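Local coordinates for protein endoglucanase A (Clostridium longisporum, PDB 6Q1I) that cleaves internal beta-1,4-glucosidic bonds in cellulose, lichenan and barley beta-glucan, and also acts on carboxymethylcellulose and xylan, at residues S10-M21 with D148-E156; T216-P224 with S268-V278. All coordinates share one frame; numbering follows the deposited sequence. Where two conformers were deposited one is given.

Overall arrangement
The chain folds as a (beta/alpha)8 TIM barrel, the catalytic domain of a longer protein. Contact 1 comes first. The N-terminal residues 10-21, with helix 14-20, meet residues 148-156, which turn into the fourth strand, 153-156. This closes a loop that takes in strands 23-27, 71-74 and 109-113. Contact 2 follows in series and neither nests in contact 1 nor crosses it. Strand 229-234 lies in the loop it closes. Contact 1 ties the N-terminal segment to the barrel. Contact 2 ties short helix 215-219 and the loop after it to the end of helix 256-275 and the turn that follows. Their centres are about 20 Å apart.

Contact 1. Residues S10-M21 with D148-E156; sequences SMRSASEIVQEM and DYDDHLIFE
Met11 and Asp151 bring the two backbones closest, with CA atoms 5.3 Å apart. Residues 10-13 are extended and lead into helix 14-20, where Ser13 and Glu16 form a capping box. Residues 150-153 make a type I turn that runs into strand 153-156. A water joins Ser10 O to Asp151 N.

Asp151 carries the contact. Asp151 OD2 accepts from Arg12 N at 2.8 Å through the anti lone pair. Asp151 OD2 also takes Arg12 NE at 2.9 Å. Arg12 NH2 meets Asp151 OD1 at 2.9 Å, nearly straight at 171°. The guanidinium thus grips the carboxylate side-on in a salt bridge, with the two planes 39° apart. NE and NH2 both come from above the carboxylate plane, while the two oxygens lie in the guanidinium plane. The Arg12 chain bends at chi3 (-69°), which swings the guanidinium back to Asp151. NH2 also lies over one face of the His152 ring, and NH1 bonds to Tyr109 OH.

Met11 and Asp151 run alongside each other in opposite senses, with Met11 CE 3.6 Å from Asp151 CA. Deeper in, Ile17 CG2 touches Ile154 CD1 at 3.9 Å. Met21 and Ile154 meet tip to tip, SD to CD1.

The N-terminal segment and its helix pack across the turn into, and the start of, the fourth strand of the family 5 TIM barrel.

Contact 2. Residues T216-P224 with S268-V278; sequences TTMNDFKVP and SYLNTFKSKGV
Met218 fits as a knob among Ser268, Tyr269, Thr272 and Phe273 of helix 256-275. The side chain runs roughly perpendicular to those of Tyr269 and Phe273. Met218 SD lies at the edge of the Tyr269 ring, 3.7 Å from Tyr269 CD1. Met218 SD also approaches the Phe273 ring obliquely, 4.4 Å from the centroid of that ring. Both are Met-aromatic contacts. The Met218 chain bends at chi3, which brings CE beside Ser268 OG and Thr272 OG1. Ser268 OG itself bonds to Glu265 O.

Phe273 turns its edge to the face of Phe221 in a T-shaped pair. The planes stand at 88°, and Phe273 CE1 is 3.8 Å from Phe221 CD2. The Phe221 ring lies against Met206 and Thr208 of strand 204-208 and Ala231 of strand 229-234. Phe273 touches the same two strands. Both rings therefore lie in the layer between barrel strands and outer helices that is characteristic of a TIM barrel.

Helix 256-275 ends in a Schellman motif, with Gly277 at positive phi. Lys276, the residue before Gly277, reaches across to the other segment. Lys276 NZ bonds to Asn219 O and to Phe221 O, each at 2.8 Å. The first carbonyl is met from 49° above its plane, the second in its plane. The ammonium thus binds two backbone oxygens where the chain leaves helix 215-219. The bend at chi4 (-84°) turns NZ to them, and CD lies at the edge of the Phe221 ring.

At the outer side a water donates to both Asn219 OD1 and Thr272 OG1. Thr272 OG1 in turn donates to Ser268 O at 2.7 Å. Beyond Lys276, Val223 and Val278 meet tip to tip, with their CG1 atoms 3.7 Å apart.

Contact 1. Residues S10-M21 with D148-E156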
loop_
_atom_site.group_PDB
_atom_site.type_symbol
_atom_site.label_atom_id
_atom_site.label_comp_id
_atom_site.label_asym_id
_atom_site.label_seq_id
_atom_site.Cartn_x
_atom_site.Cartn_y
_atom_site.Cartn_z
ATOM N N SER A 10 -15.807 7.925 -18.402
ATOM C CA SER A 10 -15.078 9.000 -17.742
ATOM C C SER A 10 -14.455 8.534 -16.433
ATOM O O SER A 10 -14.915 7.579 -15.825
ATOM C CB SER A 10 -16.020 10.168 -17.472
ATOM O OG SER A 10 -16.380 10.787 -18.688
ATOM N N MET A 11 -13.407 9.214 -15.995
ATOM C CA MET A 11 -12.717 8.877 -14.760
ATOM C C MET A 11 -12.958 9.987 -13.747
ATOM O O MET A 11 -12.803 11.171 -14.070
ATOM C CB MET A 11 -11.215 8.734 -15.010
ATOM C CG MET A 11 -10.847 7.837 -16.195
ATOM S SD MET A 11 -11.148 6.089 -15.899
ATOM C CE MET A 11 -9.721 5.680 -14.916
ATOM N N ARG A 12 -13.352 9.606 -12.533
ATOM C CA ARG A 12 -13.490 10.581 -11.460
ATOM C C ARG A 12 -12.132 11.178 -11.116
ATOM O O ARG A 12 -11.085 10.557 -11.314
ATOM C CB ARG A 12 -14.065 9.914 -10.208
ATOM C CG ARG A 12 -15.583 9.751 -10.209
ATOM C CD ARG A 12 -16.033 8.879 -9.062
ATOM N NE ARG A 12 -15.615 7.499 -9.255
ATOM C CZ ARG A 12 -15.870 6.508 -8.407
ATOM N NH1 ARG A 12 -16.537 6.739 -7.285
ATOM N NH2 ARG A 12 -15.450 5.284 -8.680
ATOM N N SER A 13 -12.151 12.397 -10.592
ATOM C CA SER A 13 -10.921 12.986 -10.092
ATOM C C SER A 13 -10.397 12.189 -8.901
ATOM O O SER A 13 -11.141 11.512 -8.188
ATOM C CB SER A 13 -11.167 14.415 -9.636
ATOM O OG SER A 13 -11.929 14.412 -8.449
ATOM N N ALA A 14 -9.091 12.295 -8.673
ATOM C CA ALA A 14 -8.501 11.595 -7.543
ATOM C C ALA A 14 -9.162 12.024 -6.246
ATOM O O ALA A 14 -9.385 11.200 -5.355
ATOM C CB ALA A 14 -6.999 11.858 -7.498
ATOM N N SER A 15 -9.490 13.310 -6.119
ATOM C CA SER A 15 -10.107 13.782 -4.884
ATOM C C SER A 15 -11.470 13.138 -4.673
ATOM O O SER A 15 -11.831 12.792 -3.542
ATOM C CB SER A 15 -10.211 15.307 -4.896
ATOM O OG SER A 15 -8.921 15.890 -4.892
ATOM N N GLU A 16 -12.239 12.953 -5.745
ATOM C CA GLU A 16 -13.540 12.302 -5.620
ATOM C C GLU A 16 -13.386 10.842 -5.210
ATOM O O GLU A 16 -14.124 10.338 -4.356
ATOM C CB GLU A 16 -14.281 12.371 -6.958
ATOM C CG GLU A 16 -14.705 13.767 -7.422
ATOM C CD GLU A 16 -15.273 13.767 -8.849
ATOM O OE1 GLU A 16 -16.510 13.699 -8.996
ATOM O OE2 GLU A 16 -14.493 13.817 -9.827
ATOM N N ILE A 17 -12.437 10.141 -5.830
ATOM C CA ILE A 17 -12.263 8.718 -5.560
ATOM C C ILE A 17 -11.884 8.493 -4.101
ATOM O O ILE A 17 -12.417 7.596 -3.433
ATOM C CB ILE A 17 -11.223 8.132 -6.537
ATOM C CG1 ILE A 17 -11.803 8.102 -7.958
ATOM C CG2 ILE A 17 -10.767 6.736 -6.087
ATOM C CD1 ILE A 17 -10.773 7.925 -9.058
ATOM N N VAL A 18 -10.970 9.308 -3.577
ATOM C CA VAL A 18 -10.509 9.103 -2.206
ATOM C C VAL A 18 -11.666 9.232 -1.218
ATOM O O VAL A 18 -11.676 8.565 -0.172
ATOM C CB VAL A 18 -9.339 10.069 -1.915
ATOM C CG1 VAL A 18 -8.996 10.112 -0.456
ATOM C CG2 VAL A 18 -8.109 9.670 -2.702
ATOM N N GLN A 19 -12.666 10.060 -1.534
ATOM C CA GLN A 19 -13.804 10.225 -0.636
ATOM C C GLN A 19 -14.565 8.926 -0.416
ATOM O O GLN A 19 -15.227 8.778 0.618
ATOM C CB GLN A 19 -14.760 11.293 -1.179
ATOM C CG GLN A 19 -14.193 12.695 -1.142
ATOM C CD GLN A 19 -15.200 13.741 -1.560
ATOM O OE1 GLN A 19 -15.447 13.945 -2.745
ATOM N NE2 GLN A 19 -15.793 14.406 -0.585
ATOM N N GLU A 20 -14.466 7.977 -1.351
ATOM C CA GLU A 20 -15.285 6.775 -1.349
ATOM C C GLU A 20 -14.541 5.511 -0.946
ATOM O O GLU A 20 -15.176 4.459 -0.822
ATOM C CB GLU A 20 -15.883 6.548 -2.747
ATOM C CG GLU A 20 -16.720 7.694 -3.260
ATOM C CD GLU A 20 -17.883 7.989 -2.359
ATOM O OE1 GLU A 20 -18.414 7.036 -1.752
ATOM O OE2 GLU A 20 -18.253 9.174 -2.247
ATOM N N MET A 21 -13.222 5.569 -0.747
ATOM C CA MET A 21 -12.425 4.349 -0.608
ATOM C C MET A 21 -12.576 3.651 0.744
ATOM O O MET A 21 -12.237 2.468 0.859
ATOM C CB MET A 21 -10.954 4.667 -0.895
ATOM C CG MET A 21 -10.670 4.947 -2.363
ATOM S SD MET A 21 -9.003 5.572 -2.656
ATOM C CE MET A 21 -7.992 4.189 -2.150
ATOM N N ASP A 148 -7.710 -0.354 -19.982
ATOM C CA ASP A 148 -9.152 -0.248 -20.202
ATOM C C ASP A 148 -9.977 -0.378 -18.926
ATOM O O ASP A 148 -11.210 -0.304 -18.991
ATOM C CB ASP A 148 -9.600 -1.279 -21.237
ATOM C CG ASP A 148 -9.018 -1.004 -22.608
ATOM O OD1 ASP A 148 -8.804 0.185 -22.931
ATOM O OD2 ASP A 148 -8.759 -1.968 -23.350
ATOM N N TYR A 149 -9.336 -0.563 -17.779
ATOM C CA TYR A 149 -10.056 -0.640 -16.516
ATOM C C TYR A 149 -10.613 0.728 -16.132
ATOM O O TYR A 149 -10.010 1.774 -16.402
ATOM C CB TYR A 149 -9.117 -1.182 -15.428
ATOM C CG TYR A 149 -8.954 -2.680 -15.549
ATOM C CD1 TYR A 149 -8.291 -3.243 -16.627
ATOM C CD2 TYR A 149 -9.511 -3.535 -14.617
ATOM C CE1 TYR A 149 -8.180 -4.609 -16.766
ATOM C CE2 TYR A 149 -9.408 -4.910 -14.749
ATOM C CZ TYR A 149 -8.734 -5.440 -15.829
ATOM O OH TYR A 149 -8.632 -6.801 -15.994
ATOM N N ASP A 150 -11.779 0.706 -15.487
ATOM C CA ASP A 150 -12.449 1.923 -15.042
ATOM C C ASP A 150 -11.748 2.505 -13.811
ATOM O O ASP A 150 -10.702 2.025 -13.367
ATOM C CB ASP A 150 -13.949 1.668 -14.859
ATOM C CG ASP A 150 -14.293 0.814 -13.646
ATOM O OD1 ASP A 150 -13.495 0.708 -12.694
ATOM O OD2 ASP A 150 -15.423 0.279 -13.644
ATOM N N ASP A 151 -12.323 3.574 -13.267
ATOM C CA ASP A 151 -11.649 4.355 -12.234
ATOM C C ASP A 151 -11.652 3.701 -10.862
ATOM O O ASP A 151 -11.094 4.281 -9.922
ATOM C CB ASP A 151 -12.170 5.793 -12.164
ATOM C CG ASP A 151 -13.589 5.905 -11.629
ATOM O OD1 ASP A 151 -14.216 4.899 -11.222
ATOM O OD2 ASP A 151 -14.072 7.051 -11.612
ATOM N N HIS A 152 -12.204 2.498 -10.720
ATOM C CA HIS A 152 -11.990 1.773 -9.476
ATOM C C HIS A 152 -10.575 1.235 -9.353
ATOM O O HIS A 152 -10.151 0.910 -8.242
ATOM C CB HIS A 152 -12.989 0.646 -9.322
ATOM C CG HIS A 152 -14.336 1.115 -8.882
ATOM N ND1 HIS A 152 -15.204 1.765 -9.728
ATOM C CD2 HIS A 152 -14.953 1.053 -7.679
ATOM C CE1 HIS A 152 -16.305 2.078 -9.068
ATOM N NE2 HIS A 152 -16.178 1.655 -7.823
ATOM N N LEU A 153 -9.835 1.156 -10.456
ATOM C CA LEU A 153 -8.436 0.746 -10.421
ATOM C C LEU A 153 -7.540 1.979 -10.313
ATOM O O LEU A 153 -7.571 2.865 -11.182
ATOM C CB LEU A 153 -8.073 -0.092 -11.646
ATOM C CG LEU A 153 -6.626 -0.584 -11.675
ATOM C CD1 LEU A 153 -6.326 -1.497 -10.487
ATOM C CD2 LEU A 153 -6.341 -1.296 -12.984
ATOM N N ILE A 154 -6.715 1.991 -9.269
ATOM C CA ILE A 154 -5.789 3.063 -8.928
ATOM C C ILE A 154 -4.388 2.481 -9.022
ATOM O O ILE A 154 -4.154 1.366 -8.552
ATOM C CB ILE A 154 -6.066 3.503 -7.472
ATOM C CG1 ILE A 154 -7.492 4.031 -7.319
ATOM C CG2 ILE A 154 -5.059 4.541 -7.003
ATOM C CD1 ILE A 154 -7.979 4.017 -5.890
ATOM N N PHE A 155 -3.457 3.210 -9.635
ATOM C CA PHE A 155 -2.064 2.787 -9.674
ATOM C C PHE A 155 -1.299 3.464 -8.538
ATOM O O PHE A 155 -1.604 4.598 -8.169
ATOM C CB PHE A 155 -1.394 3.164 -11.000
ATOM C CG PHE A 155 -1.924 2.445 -12.217
ATOM C CD1 PHE A 155 -2.550 1.215 -12.137
ATOM C CD2 PHE A 155 -1.746 3.006 -13.474
ATOM C CE1 PHE A 155 -3.010 0.575 -13.285
ATOM C CE2 PHE A 155 -2.185 2.365 -14.610
ATOM C CZ PHE A 155 -2.825 1.153 -14.522
ATOM N N GLU A 156 -0.288 2.774 -8.002
ATOM C CA GLU A 156 0.613 3.319 -6.985
ATOM C C GLU A 156 2.042 3.083 -7.462
ATOM O O GLU A 156 2.454 1.934 -7.636
ATOM C CB GLU A 156 0.338 2.651 -5.627
ATOM C CG GLU A 156 1.346 2.990 -4.545
ATOM C CD GLU A 156 1.196 2.126 -3.303
ATOM O OE1 GLU A 156 0.061 1.986 -2.811
ATOM O OE2 GLU A 156 2.217 1.562 -2.843
HETATM O O HOH W 1 -14.492 4.955 -14.745
#

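Contact 2. Residues T216-P224 with S268-V278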
loop_
_atom_site.group_PDB
_atom_site.type_symbol
_atom_site.label_atom_id
_atom_site.label_comp_id
_atom_site.label_asym_id
_atom_site.label_seq_id
_atom_site.Cartn_x
_atom_site.Cartn_y
_atom_site.Cartn_z
ATOM N N THR A 216 9.768 15.506 7.805
ATOM C CA THR A 216 10.820 15.692 6.807
ATOM C C THR A 216 10.428 15.073 5.471
ATOM O O THR A 216 10.603 15.686 4.410
ATOM C CB THR A 216 12.138 15.104 7.307
ATOM O OG1 THR A 216 12.594 15.849 8.442
ATOM C CG2 THR A 216 13.208 15.168 6.224
ATOM N N THR A 217 9.901 13.848 5.500
ATOM C CA THR A 217 9.577 13.169 4.249
ATOM C C THR A 217 8.302 13.723 3.618
ATOM O O THR A 217 8.245 13.887 2.395
ATOM C CB THR A 217 9.490 11.660 4.474
ATOM O OG1 THR A 217 8.583 11.384 5.540
ATOM C CG2 THR A 217 10.871 11.103 4.845
ATOM N N MET A 218 7.287 14.048 4.423
ATOM C CA MET A 218 6.106 14.704 3.872
ATOM C C MET A 218 6.468 16.043 3.252
ATOM O O MET A 218 6.002 16.382 2.159
ATOM C CB MET A 218 5.068 14.958 4.961
ATOM C CG MET A 218 4.247 13.796 5.388
ATOM S SD MET A 218 2.715 14.422 6.130
ATOM C CE MET A 218 3.349 15.251 7.575
ATOM N N ASN A 219 7.241 16.852 3.973
ATOM C CA ASN A 219 7.498 18.200 3.491
ATOM C C ASN A 219 8.197 18.188 2.146
ATOM O O ASN A 219 7.923 19.060 1.310
ATOM C CB ASN A 219 8.298 19.001 4.509
ATOM C CG ASN A 219 7.474 19.390 5.719
ATOM O OD1 ASN A 219 6.244 19.316 5.707
ATOM N ND2 ASN A 219 8.152 19.826 6.768
ATOM N N ASP A 220 9.069 17.208 1.899
ATOM C CA ASP A 220 9.812 17.152 0.644
ATOM C C ASP A 220 9.044 16.467 -0.482
ATOM O O ASP A 220 9.555 16.403 -1.601
ATOM C CB ASP A 220 11.179 16.484 0.840
ATOM C CG ASP A 220 12.275 17.471 1.215
ATOM O OD1 ASP A 220 12.025 18.695 1.216
ATOM O OD2 ASP A 220 13.399 17.015 1.497
ATOM N N PHE A 221 7.831 15.988 -0.228
ATOM C CA PHE A 221 7.020 15.384 -1.275
ATOM C C PHE A 221 6.701 16.417 -2.346
ATOM O O PHE A 221 6.186 17.498 -2.047
ATOM C CB PHE A 221 5.720 14.867 -0.654
ATOM C CG PHE A 221 4.801 14.163 -1.620
ATOM C CD1 PHE A 221 4.978 12.829 -1.917
ATOM C CD2 PHE A 221 3.734 14.828 -2.203
ATOM C CE1 PHE A 221 4.122 12.176 -2.792
ATOM C CE2 PHE A 221 2.878 14.179 -3.068
ATOM C CZ PHE A 221 3.069 12.855 -3.358
ATOM N N LYS A 222 6.966 16.075 -3.602
ATOM C CA LYS A 222 6.711 16.971 -4.720
ATOM C C LYS A 222 5.595 16.405 -5.583
ATOM O O LYS A 222 5.667 15.252 -6.016
ATOM C CB LYS A 222 7.970 17.183 -5.569
ATOM C CG LYS A 222 7.807 18.257 -6.637
ATOM C CD LYS A 222 9.110 18.546 -7.353
ATOM C CE LYS A 222 8.924 19.630 -8.412
ATOM N NZ LYS A 222 10.132 19.807 -9.274
ATOM N N VAL A 223 4.582 17.224 -5.842
ATOM C CA VAL A 223 3.467 16.852 -6.710
ATOM C C VAL A 223 3.843 17.233 -8.139
ATOM O O VAL A 223 4.087 18.420 -8.404
ATOM C CB VAL A 223 2.181 17.572 -6.283
ATOM C CG1 VAL A 223 1.002 17.142 -7.156
ATOM C CG2 VAL A 223 1.884 17.324 -4.804
ATOM N N PRO A 224 3.910 16.283 -9.073
ATOM C CA PRO A 224 4.101 16.643 -10.486
ATOM C C PRO A 224 2.954 17.502 -11.006
ATOM O O PRO A 224 1.903 17.637 -10.379
ATOM C CB PRO A 224 4.126 15.288 -11.204
ATOM C CG PRO A 224 4.434 14.286 -10.145
ATOM C CD PRO A 224 3.826 14.822 -8.884
ATOM N N SER A 268 -1.819 16.137 10.593
ATOM C CA SER A 268 -0.624 16.509 9.839
ATOM C C SER A 268 -0.648 15.922 8.430
ATOM O O SER A 268 -0.233 16.584 7.472
ATOM C CB SER A 268 0.654 16.119 10.592
ATOM O OG SER A 268 0.986 14.747 10.420
ATOM N N TYR A 269 -1.165 14.701 8.272
ATOM C CA TYR A 269 -1.275 14.122 6.937
ATOM C C TYR A 269 -2.296 14.887 6.102
ATOM O O TYR A 269 -2.005 15.310 4.977
ATOM C CB TYR A 269 -1.671 12.646 7.022
ATOM C CG TYR A 269 -0.729 11.751 7.810
ATOM C CD1 TYR A 269 0.602 12.106 8.037
ATOM C CD2 TYR A 269 -1.180 10.557 8.345
ATOM C CE1 TYR A 269 1.450 11.285 8.760
ATOM C CE2 TYR A 269 -0.335 9.722 9.059
ATOM C CZ TYR A 269 0.975 10.095 9.271
ATOM O OH TYR A 269 1.820 9.276 9.990
ATOM N N LEU A 270 -3.504 15.067 6.637
ATOM C CA LEU A 270 -4.541 15.779 5.902
ATOM C C LEU A 270 -4.047 17.150 5.482
ATOM O O LEU A 270 -4.097 17.522 4.298
ATOM C CB LEU A 270 -5.773 15.934 6.793
ATOM C CG LEU A 270 -6.864 16.859 6.251
ATOM C CD1 LEU A 270 -7.429 16.298 4.956
ATOM C CD2 LEU A 270 -7.954 17.053 7.281
ATOM N N ASN A 271 -3.558 17.918 6.450
ATOM C CA ASN A 271 -3.322 19.331 6.220
ATOM C C ASN A 271 -2.059 19.562 5.403
ATOM O O ASN A 271 -2.018 20.474 4.571
ATOM C CB ASN A 271 -3.275 20.085 7.551
ATOM C CG ASN A 271 -4.596 20.013 8.323
ATOM O OD1 ASN A 271 -5.637 19.679 7.771
ATOM N ND2 ASN A 271 -4.543 20.319 9.606
ATOM N N THR A 272 -1.023 18.746 5.601
ATOM C CA THR A 272 0.186 18.928 4.810
ATOM C C THR A 272 -0.089 18.630 3.346
ATOM O O THR A 272 0.273 19.414 2.463
ATOM C CB THR A 272 1.328 18.048 5.322
ATOM O OG1 THR A 272 1.641 18.380 6.677
ATOM C CG2 THR A 272 2.569 18.262 4.467
ATOM N N PHE A 273 -0.725 17.497 3.060
ATOM C CA PHE A 273 -0.973 17.167 1.660
ATOM C C PHE A 273 -2.016 18.088 1.036
ATOM O O PHE A 273 -1.869 18.458 -0.133
ATOM C CB PHE A 273 -1.257 15.671 1.505
ATOM C CG PHE A 273 -0.044 14.825 1.781
ATOM C CD1 PHE A 273 1.070 14.914 0.953
ATOM C CD2 PHE A 273 0.005 13.969 2.868
ATOM C CE1 PHE A 273 2.203 14.163 1.203
ATOM C CE2 PHE A 273 1.138 13.212 3.116
ATOM C CZ PHE A 273 2.231 13.312 2.295
ATOM N N LYS A 274 -3.028 18.524 1.795
ATOM C CA LYS A 274 -3.968 19.514 1.271
ATOM C C LYS A 274 -3.260 20.810 0.910
ATOM O O LYS A 274 -3.558 21.424 -0.124
ATOM C CB LYS A 274 -5.085 19.769 2.283
ATOM C CG LYS A 274 -6.289 18.853 2.110
ATOM C CD LYS A 274 -7.486 19.326 2.928
ATOM C CE LYS A 274 -8.767 18.630 2.489
ATOM N NZ LYS A 274 -9.269 19.157 1.187
ATOM N N SER A 275 -2.312 21.244 1.746
ATOM C CA SER A 275 -1.579 22.471 1.457
ATOM C C SER A 275 -0.721 22.338 0.206
ATOM O O SER A 275 -0.341 23.361 -0.376
ATOM C CB SER A 275 -0.728 22.904 2.660
ATOM O OG SER A 275 0.458 22.138 2.795
ATOM N N LYS A 276 -0.445 21.099 -0.226
ATOM C CA LYS A 276 0.218 20.784 -1.486
ATOM C C LYS A 276 -0.750 20.475 -2.626
ATOM O O LYS A 276 -0.298 20.195 -3.740
ATOM C CB LYS A 276 1.152 19.581 -1.288
ATOM C CG LYS A 276 2.342 19.878 -0.395
ATOM C CD LYS A 276 3.130 18.612 -0.055
ATOM C CE LYS A 276 4.334 18.915 0.813
ATOM N NZ LYS A 276 5.481 19.337 -0.027
ATOM N N GLY A 277 -2.053 20.512 -2.382
ATOM C CA GLY A 277 -3.042 20.331 -3.425
ATOM C C GLY A 277 -3.471 18.907 -3.720
ATOM O O GLY A 277 -4.114 18.683 -4.754
ATOM N N VAL A 278 -3.152 17.941 -2.857
ATOM C CA VAL A 278 -3.503 16.547 -3.122
ATOM C C VAL A 278 -4.168 15.866 -1.934
ATOM O O VAL A 278 -3.889 16.202 -0.772
ATOM C CB VAL A 278 -2.281 15.714 -3.573
ATOM C CG1 VAL A 278 -1.747 16.232 -4.893
ATOM C CG2 VAL A 278 -1.200 15.643 -2.494
HETATM O O HOH W 2 4.089 18.972 7.826
#